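Local coordinates for protein anaphase-promoting complex subunit cut9 (Schizosaccharomyces pombe, PDB 2XPI) that serves as a TPR-repeat subunit of the anaphase-promoting complex, the E3 ubiquitin ligase that controls progression through mitosis and the G1 phase, at residues Glu225-Asp230 with Glu235-Leu240; Asp364-His369 with Ala373-Ala378. One frame throughout, in Å; residues are numbered along the deposited sequence.

Interaction 1. Residues Glu225-Asp230 with Glu235-Leu240; sequences EALMVD and EAFDQL
Leu-227 and Phe-237 carry most of this contact, their side chains slanting across one another rather than stacking. The CD1 branch of Leu-227 does the touching: it comes 3.6 Å from Phe-237 CD1 and 3.7 Å from Phe-237 CB, so it rests on the root of the aromatic side chain and meets the ring at a slant. With CG anti to the backbone N (chi1 -170°), the Phe-237 ring is set so that its CD1, as well as CB, comes within range of the leucine methyl. The same methyl reaches, more loosely, Leu-240 CD1 at 4.4 Å, one turn further along helix 234-242. Next to this pair the two helices meet through alanines. Ala-226 and Ala-236 both point their methyls at the opposite helix, and the CB atoms lie 3.9 Å apart. This is also where the backbones come nearest, with the CA atoms of Ala-226 and Ala-236 separated by 6.6 Å; small side chains at both positions let them approach that closely. No hydrogen bond crosses between the segments, and every touching residue is buried, so the junction is purely apolar. Leu-254 of helix 248-257 packs on Leu-227 and Leu-240 alike, while the Phe-237 ring stacks with Tyr-275. Glu-235, on the same helix, accepts a hydrogen bond from the backbone N of Cys-102 of the second subunit, in keeping with the role of TPR repeats 1-7 in homodimerization. The short segments run at 141° to each other, their axes 9.2 Å apart: the second helix of TPR 4 packed antiparallel against the first helix of TPR 5, the repeat-to-repeat stacking from which a TPR superhelix is built.

Interaction 2. Residues Asp364-His369 with Ala373-Ala378; sequences DLVDRH and AVTWLA
Thr-375 points straight at helix 355-368 and uses its two branches for different jobs. Its hydroxyl sits beside its own backbone N (chi1 -73°), and that rotation sends OG1 toward the end of the opposite helix, where it donates a hydrogen bond to the backbone O of His-369. The modelled separation of 2.4 Å between Thr-375 OG1 and His-369 O is very short, and its exact length is doubtful at this resolution. The methyl CG2 takes the remaining direction and lies against Val-366, 3.5 Å from its CG1, with the two side chains crossing at about a right angle. CG2 also sits over the centre of the Trp-376 ring, 3.9 Å above its plane. Val-366 CG1 likewise lies over a face of that ring, and its CB is 4.0 Å from Trp-376 CH2. The tryptophan starts out facing away from helix 355-368, but with CG beside the backbone N (chi1 -52°) the indole folds back until its six-membered ring meets the valine. Its NE1 is hydrogen-bonded to the O of Pro-370, and Lys-398 makes a cation-pi contact with the ring. Deeper in, Leu-365 extends CD1 to within 3.7 Å of Ala-378 CB, while its CB rests by Thr-375. A valine in place of Thr-375 would probably leave the His-369 carbonyl oxygen without this hydroxyl donor. His-369 is where helical geometry ends; its imidazole leads off from the contact, and it is the backbone oxygen, with CB beside it, that meets the threonine. The chemistry implies a mixed joint: apolar side chains pack the two helices together, and one hydroxyl links Thr-375 to the chain leaving helix 355-368.

Both interactions join the last turn of one TPR repeat's second helix to the opening turns of the next repeat's first helix, TPR 4 to 5 in 225-230 with 235-240 and TPR 8 to 9 in 364-369 with 373-378. The pairs share no helix, and their centres lie about 29 Å apart. Interaction 1 is wholly buried, buries 165 Å² (both sides summed) and relies on apolar contacts alone, with the second subunit reaching Glu-235 on the same helix. Interaction 2 is only partly buried, yet buries 275 Å² on the same count, is closer to antiparallel, and adds a hydroxyl-to-carbonyl bond and an indole face. No other chain touches it.

Interaction 1. Residues Glu225-Asp230 with Glu235-Leu240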
# COMPACT_ATOMS: atom_id res chain seq x y z
N GLU A 225 -5.22 -28.34 -6.93
CA GLU A 225 -4.95 -28.45 -8.35
C GLU A 225 -3.73 -27.66 -8.76
O GLU A 225 -2.93 -28.14 -9.57
CB GLU A 225 -6.15 -28.03 -9.18
CG GLU A 225 -6.48 -29.13 -10.15
CD GLU A 225 -7.11 -28.64 -11.41
OE1 GLU A 225 -6.89 -29.29 -12.46
OE2 GLU A 225 -7.85 -27.63 -11.34
N ALA A 226 -3.58 -26.44 -8.23
CA ALA A 226 -2.39 -25.65 -8.48
C ALA A 226 -1.14 -26.49 -8.25
O ALA A 226 -0.28 -26.60 -9.13
CB ALA A 226 -2.38 -24.39 -7.60
N LEU A 227 -1.05 -27.10 -7.06
CA LEU A 227 0.13 -27.87 -6.68
C LEU A 227 0.35 -29.08 -7.59
O LEU A 227 1.48 -29.33 -8.01
CB LEU A 227 0.08 -28.27 -5.21
CG LEU A 227 0.72 -27.31 -4.20
CD1 LEU A 227 0.71 -27.87 -2.79
CD2 LEU A 227 2.16 -26.96 -4.58
N MET A 228 -0.69 -29.83 -7.90
CA MET A 228 -0.52 -30.95 -8.82
C MET A 228 -0.01 -30.46 -10.17
O MET A 228 0.85 -31.09 -10.78
CB MET A 228 -1.81 -31.75 -9.00
CG MET A 228 -2.37 -32.33 -7.71
SD MET A 228 -1.19 -33.42 -6.90
CE MET A 228 -1.09 -34.78 -8.07
N VAL A 229 -0.53 -29.31 -10.62
CA VAL A 229 -0.12 -28.74 -11.91
C VAL A 229 1.35 -28.31 -11.93
O VAL A 229 2.06 -28.54 -12.92
CB VAL A 229 -1.01 -27.54 -12.31
CG1 VAL A 229 -0.45 -26.85 -13.57
CG2 VAL A 229 -2.44 -28.00 -12.54
N ASP A 230 1.81 -27.67 -10.86
CA ASP A 230 3.20 -27.23 -10.75
C ASP A 230 3.57 -27.20 -9.27
O ASP A 230 3.05 -26.40 -8.50
CB ASP A 230 3.39 -25.84 -11.38
CG ASP A 230 4.87 -25.44 -11.51
OD1 ASP A 230 5.63 -25.62 -10.53
OD2 ASP A 230 5.28 -24.93 -12.59
N GLU A 235 2.40 -20.60 -3.02
CA GLU A 235 1.37 -19.73 -2.43
C GLU A 235 0.15 -20.58 -2.12
O GLU A 235 -0.55 -20.30 -1.15
CB GLU A 235 0.90 -18.57 -3.34
CG GLU A 235 1.85 -17.41 -3.57
CD GLU A 235 2.09 -16.49 -2.38
OE1 GLU A 235 1.15 -15.98 -1.73
OE2 GLU A 235 3.27 -16.21 -2.14
N ALA A 236 -0.13 -21.57 -2.98
CA ALA A 236 -1.21 -22.52 -2.77
C ALA A 236 -0.98 -23.41 -1.53
O ALA A 236 -1.83 -23.50 -0.65
CB ALA A 236 -1.39 -23.38 -4.00
N PHE A 237 0.17 -24.08 -1.49
CA PHE A 237 0.61 -24.88 -0.36
C PHE A 237 0.50 -24.09 0.92
O PHE A 237 -0.04 -24.55 1.93
CB PHE A 237 2.08 -25.27 -0.58
CG PHE A 237 2.59 -26.29 0.37
CD1 PHE A 237 1.95 -27.51 0.52
CD2 PHE A 237 3.73 -26.05 1.12
CE1 PHE A 237 2.42 -28.47 1.42
CE2 PHE A 237 4.22 -27.00 2.00
CZ PHE A 237 3.56 -28.21 2.16
N ASP A 238 1.03 -22.88 0.90
CA ASP A 238 0.97 -22.04 2.07
C ASP A 238 -0.48 -21.74 2.47
O ASP A 238 -0.79 -21.65 3.65
CB ASP A 238 1.77 -20.77 1.87
CG ASP A 238 1.62 -19.81 3.02
OD1 ASP A 238 1.11 -18.68 2.80
OD2 ASP A 238 1.97 -20.19 4.16
N GLN A 239 -1.38 -21.57 1.50
CA GLN A 239 -2.79 -21.39 1.82
C GLN A 239 -3.39 -22.66 2.42
O GLN A 239 -3.99 -22.62 3.49
CB GLN A 239 -3.61 -20.94 0.61
CG GLN A 239 -3.46 -19.47 0.24
CD GLN A 239 -3.62 -18.52 1.43
OE1 GLN A 239 -4.70 -18.41 2.02
NE2 GLN A 239 -2.54 -17.82 1.77
N LEU A 240 -3.23 -23.79 1.75
CA LEU A 240 -3.72 -25.06 2.28
C LEU A 240 -3.27 -25.25 3.72
O LEU A 240 -4.08 -25.39 4.61
CB LEU A 240 -3.24 -26.23 1.43
CG LEU A 240 -3.97 -26.34 0.10
CD1 LEU A 240 -3.18 -27.19 -0.87
CD2 LEU A 240 -5.38 -26.90 0.28

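Interaction 2. Residues Asp364-His369 with Ala373-Ala378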
# COMPACT_ATOMS: atom_id res chain seq x y z
N ASP A 364 8.09 -4.86 22.27
CA ASP A 364 8.57 -4.39 20.97
C ASP A 364 7.82 -4.99 19.81
O ASP A 364 7.89 -4.47 18.70
CB ASP A 364 10.10 -4.48 20.80
CG ASP A 364 10.59 -5.89 20.63
OD1 ASP A 364 11.10 -6.23 19.53
OD2 ASP A 364 10.49 -6.64 21.62
N LEU A 365 7.09 -6.07 20.06
CA LEU A 365 6.18 -6.60 19.05
C LEU A 365 5.01 -5.64 18.85
O LEU A 365 4.65 -5.32 17.71
CB LEU A 365 5.70 -8.00 19.41
CG LEU A 365 6.62 -9.19 19.12
CD1 LEU A 365 5.91 -10.50 19.49
CD2 LEU A 365 7.00 -9.21 17.67
N VAL A 366 4.41 -5.15 19.93
CA VAL A 366 3.30 -4.21 19.72
C VAL A 366 3.83 -2.89 19.19
O VAL A 366 3.11 -2.16 18.52
CB VAL A 366 2.40 -3.97 20.95
CG1 VAL A 366 2.43 -5.17 21.87
CG2 VAL A 366 2.80 -2.71 21.66
N ASP A 367 5.09 -2.60 19.47
CA ASP A 367 5.69 -1.40 18.91
C ASP A 367 5.86 -1.49 17.39
O ASP A 367 5.56 -0.54 16.68
CB ASP A 367 7.03 -1.06 19.56
CG ASP A 367 7.58 0.27 19.08
OD1 ASP A 367 8.82 0.41 18.97
OD2 ASP A 367 6.76 1.19 18.81
N ARG A 368 6.33 -2.64 16.90
CA ARG A 368 6.68 -2.76 15.48
C ARG A 368 5.68 -3.56 14.65
O ARG A 368 5.64 -3.42 13.43
CB ARG A 368 8.09 -3.33 15.32
CG ARG A 368 8.20 -4.79 15.68
CD ARG A 368 9.65 -5.22 15.78
NE ARG A 368 10.49 -4.14 16.27
CZ ARG A 368 11.67 -3.82 15.74
NH1 ARG A 368 12.16 -4.52 14.71
NH2 ARG A 368 12.38 -2.80 16.23
N HIS A 369 4.87 -4.40 15.30
CA HIS A 369 3.88 -5.19 14.58
C HIS A 369 2.51 -5.17 15.26
O HIS A 369 1.97 -6.21 15.62
CB HIS A 369 4.32 -6.64 14.44
CG HIS A 369 5.62 -6.82 13.71
ND1 HIS A 369 5.76 -6.53 12.37
CD2 HIS A 369 6.82 -7.29 14.12
CE1 HIS A 369 7.00 -6.80 11.99
NE2 HIS A 369 7.66 -7.26 13.04
N ALA A 373 -1.39 -10.66 14.37
CA ALA A 373 -1.99 -11.51 15.41
C ALA A 373 -0.97 -12.10 16.38
O ALA A 373 -1.26 -12.24 17.57
CB ALA A 373 -2.79 -12.64 14.78
N VAL A 374 0.22 -12.45 15.90
CA VAL A 374 1.25 -12.95 16.81
C VAL A 374 1.53 -11.94 17.90
O VAL A 374 1.81 -12.32 19.03
CB VAL A 374 2.60 -13.20 16.13
CG1 VAL A 374 3.17 -14.55 16.58
CG2 VAL A 374 2.49 -13.11 14.63
N THR A 375 1.51 -10.66 17.55
CA THR A 375 1.84 -9.63 18.52
C THR A 375 0.97 -9.77 19.75
O THR A 375 1.45 -9.69 20.87
CB THR A 375 1.70 -8.23 17.94
OG1 THR A 375 2.78 -8.01 17.05
CG2 THR A 375 1.76 -7.18 19.06
N TRP A 376 -0.32 -10.02 19.53
CA TRP A 376 -1.25 -10.08 20.64
C TRP A 376 -1.29 -11.45 21.31
O TRP A 376 -1.69 -11.55 22.46
CB TRP A 376 -2.60 -9.53 20.24
CG TRP A 376 -2.41 -8.16 19.62
CD1 TRP A 376 -2.38 -7.86 18.30
CD2 TRP A 376 -2.13 -6.93 20.31
NE1 TRP A 376 -2.14 -6.53 18.11
CE2 TRP A 376 -1.98 -5.93 19.33
CE3 TRP A 376 -2.01 -6.58 21.66
CZ2 TRP A 376 -1.72 -4.61 19.65
CZ3 TRP A 376 -1.74 -5.26 21.97
CH2 TRP A 376 -1.61 -4.29 20.98
N LEU A 377 -0.83 -12.49 20.61
CA LEU A 377 -0.56 -13.78 21.24
C LEU A 377 0.47 -13.56 22.33
O LEU A 377 0.35 -14.09 23.42
CB LEU A 377 -0.03 -14.77 20.22
CG LEU A 377 -0.06 -16.31 20.35
CD1 LEU A 377 1.35 -16.85 20.38
CD2 LEU A 377 -0.89 -16.88 21.50
N ALA A 378 1.49 -12.76 22.02
CA ALA A 378 2.60 -12.53 22.95
C ALA A 378 2.15 -11.73 24.18
O ALA A 378 2.52 -12.05 25.32
CB ALA A 378 3.77 -11.85 22.24